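Local coordinates for Cd1 (Flavonifractor plautii, PDB 7D39), which probably acts as an FMN-dependent ene-reductase that starts the breakdown of flavones and flavonols in gut bacteria, at residues L41-C46 / D68-L73; P217-R222 / A231-C236; C236-E241 / F251-E256. All blocks are in the same frame, centred on the assembly; numbering follows the deposited sequence.

How the interactions relate
The three contacts follow one another in series along the chain. From the N terminus, interaction 1 comes first: it closes the loop that leaves strand 32-37 and returns at helix 70-79, within the flavodoxin-like part of the fold. On the opposite side of the chain's centre, interaction 2 closes the short excursion through strand 224-227 and the start of strand 230-233. Interaction 3 then closes the hairpin of strands 239-245 and 248-252. Interactions 2 and 3 share Cys236 and touch through neighbouring strands of one antiparallel sheet, whereas about 17 Å separates the nearest atoms of interactions 1 and 2.

Interaction 1 of 3, residues L41-C46 / D68-L73; sequences LHIEHC and DDFDWL
The imidazole of His42 meets Asp68 at its edge: OD2 of Asp68 lies near the ring plane, 3.4 Å from ND1 of His42, in a weak hydrogen bond, and the carboxylate stands almost perpendicular to the ring. On the NE2 side, Glu44 of the same segment supplies OE1 for a second bond, also weakly directed. The larger rings are approached obliquely. Leu41 CD1 comes within 3.6 Å of Trp72 CZ3, the two side chains crossing at about a right angle, and Ile43 CG2 lies 4.4 Å from Phe70 CD1. Leu73 meets both aliphatic side chains: its CD1 faces Leu41 CD2, and its CD2 lies 3.9 Å from Ile43 CD1, while Leu41, Trp72 and Leu73 all also touch Ile36 of strand 32-37.

Asp69 fastens the backbone. Its CG sits beside its own backbone N (chi1 -74°), which lets carboxylate and amide address the same residue: His42 N donates to Asp69 OD2 over 2.8 Å, nearly straight at 175° and on the anti side of the carboxylate, and Asp69 N donates to His42 O over 2.8 Å. This reciprocal pair ties the loop after strand 32-37 to the start of helix 70-79 in the flavodoxin-like domain. Flanked by two carboxylates, the imidazole would probably be biased toward its protonated form, though the bonds to it are weak and the main hold remains with Asp69.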
loop_
_atom_site.group_PDB
_atom_site.type_symbol
_atom_site.label_atom_id
_atom_site.label_comp_id
_atom_site.label_asym_id
_atom_site.label_seq_id
_atom_site.Cartn_x
_atom_site.Cartn_y
_atom_site.Cartn_z
ATOM N N LEU A 41 12.999 14.408 -1.826
ATOM C CA LEU A 41 12.743 14.124 -0.420
ATOM C C LEU A 41 13.834 13.215 0.128
ATOM O O LEU A 41 14.424 12.415 -0.607
ATOM C CB LEU A 41 11.372 13.462 -0.231
ATOM C CG LEU A 41 10.103 14.260 0.088
ATOM C CD1 LEU A 41 10.058 15.594 -0.592
ATOM C CD2 LEU A 41 8.857 13.436 -0.281
ATOM N N HIS A 42 14.119 13.362 1.414
ATOM C CA HIS A 42 15.031 12.463 2.105
ATOM C C HIS A 42 14.188 11.583 3.012
ATOM O O HIS A 42 13.558 12.071 3.958
ATOM C CB HIS A 42 16.095 13.212 2.901
ATOM C CG HIS A 42 16.944 12.302 3.732
ATOM N ND1 HIS A 42 16.972 12.361 5.109
ATOM C CD2 HIS A 42 17.758 11.278 3.382
ATOM C CE1 HIS A 42 17.787 11.428 5.569
ATOM N NE2 HIS A 42 18.269 10.752 4.542
ATOM N N ILE A 43 14.173 10.289 2.718
ATOM C CA ILE A 43 13.383 9.329 3.467
ATOM C C ILE A 43 14.286 8.153 3.815
ATOM O O ILE A 43 14.824 7.493 2.920
ATOM C CB ILE A 43 12.146 8.875 2.670
ATOM C CG1 ILE A 43 11.233 10.070 2.432
ATOM C CG2 ILE A 43 11.377 7.821 3.414
ATOM C CD1 ILE A 43 10.160 9.802 1.455
ATOM N N GLU A 44 14.459 7.906 5.112
ATOM C CA GLU A 44 15.291 6.815 5.609
ATOM C C GLU A 44 14.506 5.512 5.659
ATOM O O GLU A 44 13.277 5.511 5.790
ATOM C CB GLU A 44 15.805 7.123 7.018
ATOM C CG GLU A 44 16.710 8.329 7.122
ATOM C CD GLU A 44 18.148 7.991 6.834
ATOM O OE1 GLU A 44 18.708 8.527 5.855
ATOM O OE2 GLU A 44 18.719 7.175 7.585
ATOM N N HIS A 45 15.235 4.397 5.583
ATOM C CA HIS A 45 14.618 3.082 5.701
ATOM C C HIS A 45 14.018 2.883 7.090
ATOM O O HIS A 45 14.512 3.406 8.090
ATOM C CB HIS A 45 15.649 1.970 5.448
ATOM C CG HIS A 45 16.179 1.926 4.048
ATOM N ND1 HIS A 45 15.600 1.170 3.058
ATOM C CD2 HIS A 45 17.241 2.540 3.477
ATOM C CE1 HIS A 45 16.272 1.329 1.931
ATOM N NE2 HIS A 45 17.273 2.153 2.160
ATOM N N CYS A 46 12.960 2.088 7.154
ATOM C CA CYS A 46 12.391 1.688 8.437
ATOM C C CYS A 46 13.398 0.825 9.197
ATOM O O CYS A 46 13.910 -0.168 8.664
ATOM C CB CYS A 46 11.077 0.935 8.214
ATOM S SG CYS A 46 10.315 0.163 9.684
ATOM N N ASP A 68 12.375 10.778 7.531
ATOM C CA ASP A 68 12.885 12.148 7.858
ATOM C C ASP A 68 12.114 13.323 7.233
ATOM O O ASP A 68 11.700 14.234 7.935
ATOM C CB ASP A 68 14.340 12.288 7.459
ATOM C CG ASP A 68 15.135 13.082 8.475
ATOM O OD1 ASP A 68 14.737 13.089 9.660
ATOM O OD2 ASP A 68 16.157 13.692 8.089
ATOM N N ASP A 69 11.955 13.309 5.909
ATOM C CA ASP A 69 10.861 14.015 5.245
ATOM C C ASP A 69 9.579 13.194 5.211
ATOM O O ASP A 69 8.590 13.632 4.616
ATOM C CB ASP A 69 11.235 14.371 3.807
ATOM C CG ASP A 69 12.220 15.521 3.724
ATOM O OD1 ASP A 69 12.148 16.418 4.588
ATOM O OD2 ASP A 69 13.059 15.519 2.789
ATOM N N PHE A 70 9.577 12.010 5.818
ATOM C CA PHE A 70 8.390 11.170 5.768
ATOM C C PHE A 70 7.201 11.861 6.429
ATOM O O PHE A 70 6.097 11.879 5.875
ATOM C CB PHE A 70 8.675 9.813 6.415
ATOM C CG PHE A 70 7.535 8.858 6.311
ATOM C CD1 PHE A 70 7.307 8.171 5.140
ATOM C CD2 PHE A 70 6.662 8.682 7.374
ATOM C CE1 PHE A 70 6.231 7.298 5.022
ATOM C CE2 PHE A 70 5.592 7.815 7.275
ATOM C CZ PHE A 70 5.376 7.115 6.095
ATOM N N ASP A 71 7.403 12.440 7.618
ATOM C CA ASP A 71 6.294 13.104 8.292
ATOM C C ASP A 71 5.705 14.200 7.415
ATOM O O ASP A 71 4.482 14.326 7.308
ATOM C CB ASP A 71 6.743 13.674 9.642
ATOM C CG ASP A 71 6.909 12.597 10.705
ATOM O OD1 ASP A 71 6.339 11.499 10.543
ATOM O OD2 ASP A 71 7.601 12.849 11.707
ATOM N N TRP A 72 6.560 14.997 6.775
ATOM C CA TRP A 72 6.068 15.984 5.818
ATOM C C TRP A 72 5.249 15.317 4.717
ATOM O O TRP A 72 4.118 15.726 4.430
ATOM C CB TRP A 72 7.244 16.758 5.233
ATOM C CG TRP A 72 6.866 17.791 4.218
ATOM C CD1 TRP A 72 6.543 19.106 4.452
ATOM C CD2 TRP A 72 6.782 17.605 2.801
ATOM N NE1 TRP A 72 6.258 19.738 3.266
ATOM C CE2 TRP A 72 6.402 18.847 2.236
ATOM C CE3 TRP A 72 6.992 16.515 1.955
ATOM C CZ2 TRP A 72 6.223 19.021 0.868
ATOM C CZ3 TRP A 72 6.804 16.691 0.584
ATOM C CH2 TRP A 72 6.435 17.938 0.060
ATOM N N LEU A 73 5.804 14.280 4.093
ATOM C CA LEU A 73 5.069 13.579 3.039
ATOM C C LEU A 73 3.716 13.090 3.547
ATOM O O LEU A 73 2.686 13.259 2.885
ATOM C CB LEU A 73 5.901 12.399 2.519
ATOM C CG LEU A 73 5.316 11.504 1.419
ATOM C CD1 LEU A 73 4.941 12.323 0.201
ATOM C CD2 LEU A 73 6.291 10.376 1.042
#

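Interaction 2 of 3, residues P217-R222 / A231-C236; sequences PHCHSR and AICCLC
Cys219 and Cys236 point toward each other, their SG atoms 2.1 Å apart in the model as a disulfide. Cys233 SG approaches Cys219 SG from another direction at 2.7 Å, and Cys216 is also modelled as joined to Cys219. One sulfur cannot hold three disulfides, so the bonding is doubtful; two Cys-X-X-Cys pairs converging in this way recall a zinc-ribbon-like knuckle site, although no metal is modelled.

Around the sulfurs the other side chains take distinct orientations. His218 turns its ring edge to the cluster: CG is anti to the backbone N (chi1 171°), and the ring, turned about chi2 (78°), brings CD2 within 3.6 Å of Cys236 SG, which lies 86° off the ring normal, while NE2 is hydrogen-bonded to Asp263. Ser221 presents its CB to Cys233 SG at 3.7 Å, and its OG accepts a hydrogen bond from Asn223 N. Leu235 lays its CB 4.1 Å from both Cys219 CB and Ser221 CB.

Beyond the cluster, Leu235 packs on Met159 and Leu162 of helix 153-162. Cys233, touching Phe224 of strand 224-227, ends strand 230-233 of the antiparallel sheet, with Cys236 just beyond it, while Cys219 comes from the loop before strand 224-227.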
loop_
_atom_site.group_PDB
_atom_site.type_symbol
_atom_site.label_atom_id
_atom_site.label_comp_id
_atom_site.label_asym_id
_atom_site.label_seq_id
_atom_site.Cartn_x
_atom_site.Cartn_y
_atom_site.Cartn_z
ATOM N N PRO A 217 -11.768 -12.449 -5.777
ATOM C CA PRO A 217 -12.973 -11.619 -5.904
ATOM C C PRO A 217 -13.036 -10.513 -4.873
ATOM O O PRO A 217 -13.772 -9.535 -5.058
ATOM C CB PRO A 217 -14.118 -12.622 -5.714
ATOM C CG PRO A 217 -13.479 -13.993 -5.797
ATOM C CD PRO A 217 -12.071 -13.824 -5.357
ATOM N N HIS A 218 -12.279 -10.616 -3.809
ATOM C CA HIS A 218 -12.302 -9.620 -2.763
ATOM C C HIS A 218 -11.174 -8.592 -2.924
ATOM O O HIS A 218 -11.436 -7.434 -2.918
ATOM C CB HIS A 218 -12.250 -10.332 -1.422
ATOM C CG HIS A 218 -12.049 -9.436 -0.257
ATOM N ND1 HIS A 218 -13.057 -8.691 0.289
ATOM C CD2 HIS A 218 -10.946 -9.156 0.463
ATOM C CE1 HIS A 218 -12.590 -7.996 1.301
ATOM N NE2 HIS A 218 -11.310 -8.260 1.426
ATOM N N CYS A 219 -9.947 -9.085 -3.114
ATOM C CA CYS A 219 -8.658 -8.338 -3.260
ATOM C C CYS A 219 -8.589 -7.657 -4.678
ATOM O O CYS A 219 -8.225 -6.521 -4.795
ATOM C CB CYS A 219 -7.355 -9.208 -2.894
ATOM S SG CYS A 219 -7.304 -10.917 -2.118
ATOM N N HIS A 220 -9.001 -8.381 -5.707
ATOM C CA HIS A 220 -8.738 -8.220 -7.151
ATOM C C HIS A 220 -7.355 -8.579 -7.618
ATOM O O HIS A 220 -7.042 -8.466 -8.757
ATOM C CB HIS A 220 -9.214 -6.913 -7.799
ATOM C CG HIS A 220 -10.623 -6.576 -7.498
ATOM N ND1 HIS A 220 -10.977 -5.479 -6.764
ATOM C CD2 HIS A 220 -11.774 -7.200 -7.818
ATOM C CE1 HIS A 220 -12.283 -5.442 -6.640
ATOM N NE2 HIS A 220 -12.786 -6.475 -7.272
ATOM N N SER A 221 -6.580 -9.078 -6.698
ATOM C CA SER A 221 -5.244 -9.546 -6.892
ATOM C C SER A 221 -5.140 -10.704 -7.857
ATOM O O SER A 221 -6.033 -11.472 -7.979
ATOM C CB SER A 221 -4.708 -9.963 -5.543
ATOM O OG SER A 221 -3.435 -10.456 -5.638
ATOM N N ARG A 222 -4.007 -10.810 -8.510
ATOM C CA ARG A 222 -3.629 -11.984 -9.240
ATOM C C ARG A 222 -2.436 -12.751 -8.671
ATOM O O ARG A 222 -1.955 -13.655 -9.280
ATOM C CB ARG A 222 -3.401 -11.627 -10.706
ATOM C CG ARG A 222 -4.579 -10.973 -11.386
ATOM C CD ARG A 222 -4.379 -10.861 -12.865
ATOM N NE ARG A 222 -5.547 -10.315 -13.509
ATOM C CZ ARG A 222 -6.467 -11.042 -14.129
ATOM N NH1 ARG A 222 -6.357 -12.335 -14.186
ATOM N NH2 ARG A 222 -7.486 -10.477 -14.676
ATOM N N ALA A 231 -4.509 -22.136 -0.944
ATOM C CA ALA A 231 -4.073 -21.032 -1.738
ATOM C C ALA A 231 -4.326 -19.742 -0.979
ATOM O O ALA A 231 -5.413 -19.468 -0.557
ATOM C CB ALA A 231 -4.765 -21.050 -3.070
ATOM N N ILE A 232 -3.282 -18.969 -0.793
ATOM C CA ILE A 232 -3.381 -17.709 -0.108
ATOM C C ILE A 232 -3.218 -16.531 -1.044
ATOM O O ILE A 232 -2.283 -16.443 -1.776
ATOM C CB ILE A 232 -2.370 -17.604 1.026
ATOM C CG1 ILE A 232 -2.373 -18.888 1.834
ATOM C CG2 ILE A 232 -2.675 -16.384 1.876
ATOM C CD1 ILE A 232 -1.559 -18.834 3.094
ATOM N N CYS A 233 -4.168 -15.642 -0.993
ATOM C CA CYS A 233 -4.052 -14.414 -1.683
ATOM C C CYS A 233 -2.929 -13.565 -1.116
ATOM O O CYS A 233 -2.840 -13.387 0.051
ATOM C CB CYS A 233 -5.313 -13.650 -1.601
ATOM S SG CYS A 233 -5.051 -12.228 -2.602
ATOM N N CYS A 234 -2.072 -13.057 -1.971
ATOM C CA CYS A 234 -0.889 -12.350 -1.482
ATOM C C CYS A 234 -1.186 -10.925 -1.022
ATOM O O CYS A 234 -0.383 -10.348 -0.285
ATOM C CB CYS A 234 0.189 -12.330 -2.556
ATOM S SG CYS A 234 1.028 -13.888 -2.713
ATOM N N LEU A 235 -2.315 -10.348 -1.408
ATOM C CA LEU A 235 -2.684 -9.001 -0.949
ATOM C C LEU A 235 -3.508 -9.092 0.331
ATOM O O LEU A 235 -3.081 -8.628 1.387
ATOM C CB LEU A 235 -3.455 -8.251 -2.040
ATOM C CG LEU A 235 -3.883 -6.822 -1.686
ATOM C CD1 LEU A 235 -2.695 -6.003 -1.170
ATOM C CD2 LEU A 235 -4.522 -6.127 -2.892
ATOM N N CYS A 236 -4.696 -9.692 0.241
ATOM C CA CYS A 236 -5.674 -9.633 1.317
ATOM C C CYS A 236 -5.595 -10.821 2.280
ATOM O O CYS A 236 -6.215 -10.781 3.346
ATOM C CB CYS A 236 -7.078 -9.502 0.706
ATOM S SG CYS A 236 -7.848 -10.960 -0.081
#

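Interaction 3 of 3, residues C236-E241 / F251-E256; sequences CGLEGE and FTFPAE
Leu238 and Phe251 bury the most surface here, followed by Glu241, and each engages its partners differently. Leu238 reaches over the ring of Phe253: CD1 stands 3.9 Å from the centroid of that ring and 14° off its normal, a CH-pi contact over one face, and CD2 lies 4.0 Å from Phe253 CD1. Its CG is anti to the carbonyl carbon (chi1 -76°), and chi2 then sets the two methyls against this ring, whereas CB stays behind to meet Phe251 CE2.

Phe251 reaches the facing backbone with its ring. The carbonyl oxygen of Leu238 lies at the ring edge, 3.6 Å from CZ of Phe251, and Glu241 O approaches Phe251 CD1 obliquely. An alanine at Phe251 would probably open a gap beside Gly240 and Glu241 and leave Leu238 CB without its aromatic neighbour.

Glu241 is paired with Thr252 as an antiparallel hydrogen-bonded pair. Glu241 N donates to Thr252 O over 2.8 Å, and Thr252 N returns a bond to Glu241 O over 3.0 Å; the two side chains lie on one face of the sheet, where Thr252 OG1 is hydrogen-bonded to His243. Next to this pair the backbones press together: Gly240 CA comes within 3.2 Å of Thr252 O in a CA-H...O contact, and a CB on this glycine would collide with that oxygen.

The contact belongs to the beta hairpin of strands 239-245 and 248-252, at the end where the second strand gives way to the loop of Phe253 and Pro254. Strand 230-233 flanks the hairpin, with Ala231 against Phe251 and hydrogen-bonded through its backbone to Gly240, and Phe224 of strand 224-227 meets the Phe251 ring.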
loop_
_atom_site.group_PDB
_atom_site.type_symbol
_atom_site.label_atom_id
_atom_site.label_comp_id
_atom_site.label_asym_id
_atom_site.label_seq_id
_atom_site.Cartn_x
_atom_site.Cartn_y
_atom_site.Cartn_z
ATOM N N CYS A 236 -4.696 -9.692 0.241
ATOM C CA CYS A 236 -5.674 -9.633 1.317
ATOM C C CYS A 236 -5.595 -10.821 2.280
ATOM O O CYS A 236 -6.215 -10.781 3.346
ATOM C CB CYS A 236 -7.078 -9.502 0.706
ATOM S SG CYS A 236 -7.848 -10.960 -0.081
ATOM N N GLY A 237 -4.842 -11.864 1.949
ATOM C CA GLY A 237 -4.590 -12.925 2.896
ATOM C C GLY A 237 -5.695 -13.939 3.054
ATOM O O GLY A 237 -5.552 -14.857 3.874
ATOM N N LEU A 238 -6.797 -13.804 2.317
ATOM C CA LEU A 238 -7.818 -14.837 2.323
ATOM C C LEU A 238 -7.192 -16.172 1.949
ATOM O O LEU A 238 -6.340 -16.246 1.061
ATOM C CB LEU A 238 -8.944 -14.482 1.353
ATOM C CG LEU A 238 -9.921 -13.404 1.826
ATOM C CD1 LEU A 238 -10.742 -12.863 0.680
ATOM C CD2 LEU A 238 -10.837 -13.955 2.904
ATOM N N GLU A 239 -7.601 -17.219 2.654
ATOM C CA GLU A 239 -7.108 -18.582 2.456
ATOM C C GLU A 239 -8.216 -19.425 1.827
ATOM O O GLU A 239 -9.321 -19.520 2.372
ATOM C CB GLU A 239 -6.647 -19.183 3.785
ATOM C CG GLU A 239 -5.839 -18.190 4.628
ATOM C CD GLU A 239 -5.031 -18.840 5.746
ATOM O OE1 GLU A 239 -5.337 -19.984 6.144
ATOM O OE2 GLU A 239 -4.079 -18.195 6.223
ATOM N N GLY A 240 -7.926 -20.024 0.681
ATOM C CA GLY A 240 -8.957 -20.752 -0.025
ATOM C C GLY A 240 -8.413 -21.702 -1.063
ATOM O O GLY A 240 -7.490 -22.465 -0.788
ATOM N N GLU A 241 -8.963 -21.652 -2.268
ATOM C CA GLU A 241 -8.641 -22.645 -3.277
ATOM C C GLU A 241 -8.612 -21.998 -4.652
ATOM O O GLU A 241 -9.497 -21.211 -4.998
ATOM C CB GLU A 241 -9.661 -23.783 -3.247
ATOM C CG GLU A 241 -9.473 -24.824 -4.320
ATOM C CD GLU A 241 -10.149 -26.143 -3.959
ATOM O OE1 GLU A 241 -11.242 -26.118 -3.346
ATOM O OE2 GLU A 241 -9.571 -27.203 -4.275
ATOM N N PHE A 251 -10.878 -18.098 -7.781
ATOM C CA PHE A 251 -10.462 -18.225 -6.386
ATOM C C PHE A 251 -11.683 -18.267 -5.479
ATOM O O PHE A 251 -12.478 -17.324 -5.468
ATOM C CB PHE A 251 -9.527 -17.068 -6.002
ATOM C CG PHE A 251 -9.026 -17.118 -4.585
ATOM C CD1 PHE A 251 -8.234 -18.164 -4.151
ATOM C CD2 PHE A 251 -9.329 -16.100 -3.698
ATOM C CE1 PHE A 251 -7.764 -18.205 -2.847
ATOM C CE2 PHE A 251 -8.864 -16.135 -2.393
ATOM C CZ PHE A 251 -8.079 -17.192 -1.970
ATOM N N THR A 252 -11.823 -19.351 -4.711
ATOM C CA THR A 252 -12.916 -19.497 -3.761
ATOM C C THR A 252 -12.375 -19.619 -2.340
ATOM O O THR A 252 -11.222 -19.998 -2.118
ATOM C CB THR A 252 -13.797 -20.716 -4.080
ATOM O OG1 THR A 252 -12.984 -21.893 -4.168
ATOM C CG2 THR A 252 -14.542 -20.510 -5.397
ATOM N N PHE A 253 -13.236 -19.312 -1.374
ATOM C CA PHE A 253 -12.855 -19.320 0.031
ATOM C C PHE A 253 -14.119 -19.392 0.872
ATOM O O PHE A 253 -15.186 -18.933 0.443
ATOM C CB PHE A 253 -12.041 -18.073 0.398
ATOM C CG PHE A 253 -12.737 -16.786 0.077
ATOM C CD1 PHE A 253 -13.531 -16.161 1.020
ATOM C CD2 PHE A 253 -12.596 -16.205 -1.173
ATOM C CE1 PHE A 253 -14.165 -14.978 0.728
ATOM C CE2 PHE A 253 -13.226 -15.018 -1.476
ATOM C CZ PHE A 253 -14.011 -14.404 -0.526
ATOM N N PRO A 254 -14.027 -20.052 1.997
ATOM C CA PRO A 254 -15.146 -20.154 2.907
ATOM C C PRO A 254 -15.449 -18.779 3.320
ATOM O O PRO A 254 -14.582 -18.076 3.742
ATOM C CB PRO A 254 -14.574 -20.918 4.074
ATOM C CG PRO A 254 -13.121 -20.797 3.951
ATOM C CD PRO A 254 -12.858 -20.762 2.498
ATOM N N ALA A 255 -16.710 -18.424 3.377
ATOM C CA ALA A 255 -17.116 -17.049 3.627
ATOM C C ALA A 255 -16.707 -16.497 4.972
ATOM O O ALA A 255 -16.670 -15.333 5.200
ATOM C CB ALA A 255 -18.607 -16.936 3.500
ATOM N N GLU A 256 -16.481 -17.379 5.889
ATOM C CA GLU A 256 -16.058 -16.979 7.226
ATOM C C GLU A 256 -14.654 -16.377 7.216
ATOM O O GLU A 256 -14.316 -15.573 8.093
ATOM C CB GLU A 256 -16.136 -18.180 8.173
ATOM C CG GLU A 256 -15.778 -17.877 9.619
ATOM C CD GLU A 256 -14.283 -17.937 9.876
ATOM O OE1 GLU A 256 -13.833 -17.438 10.935
ATOM O OE2 GLU A 256 -13.557 -18.480 9.011
#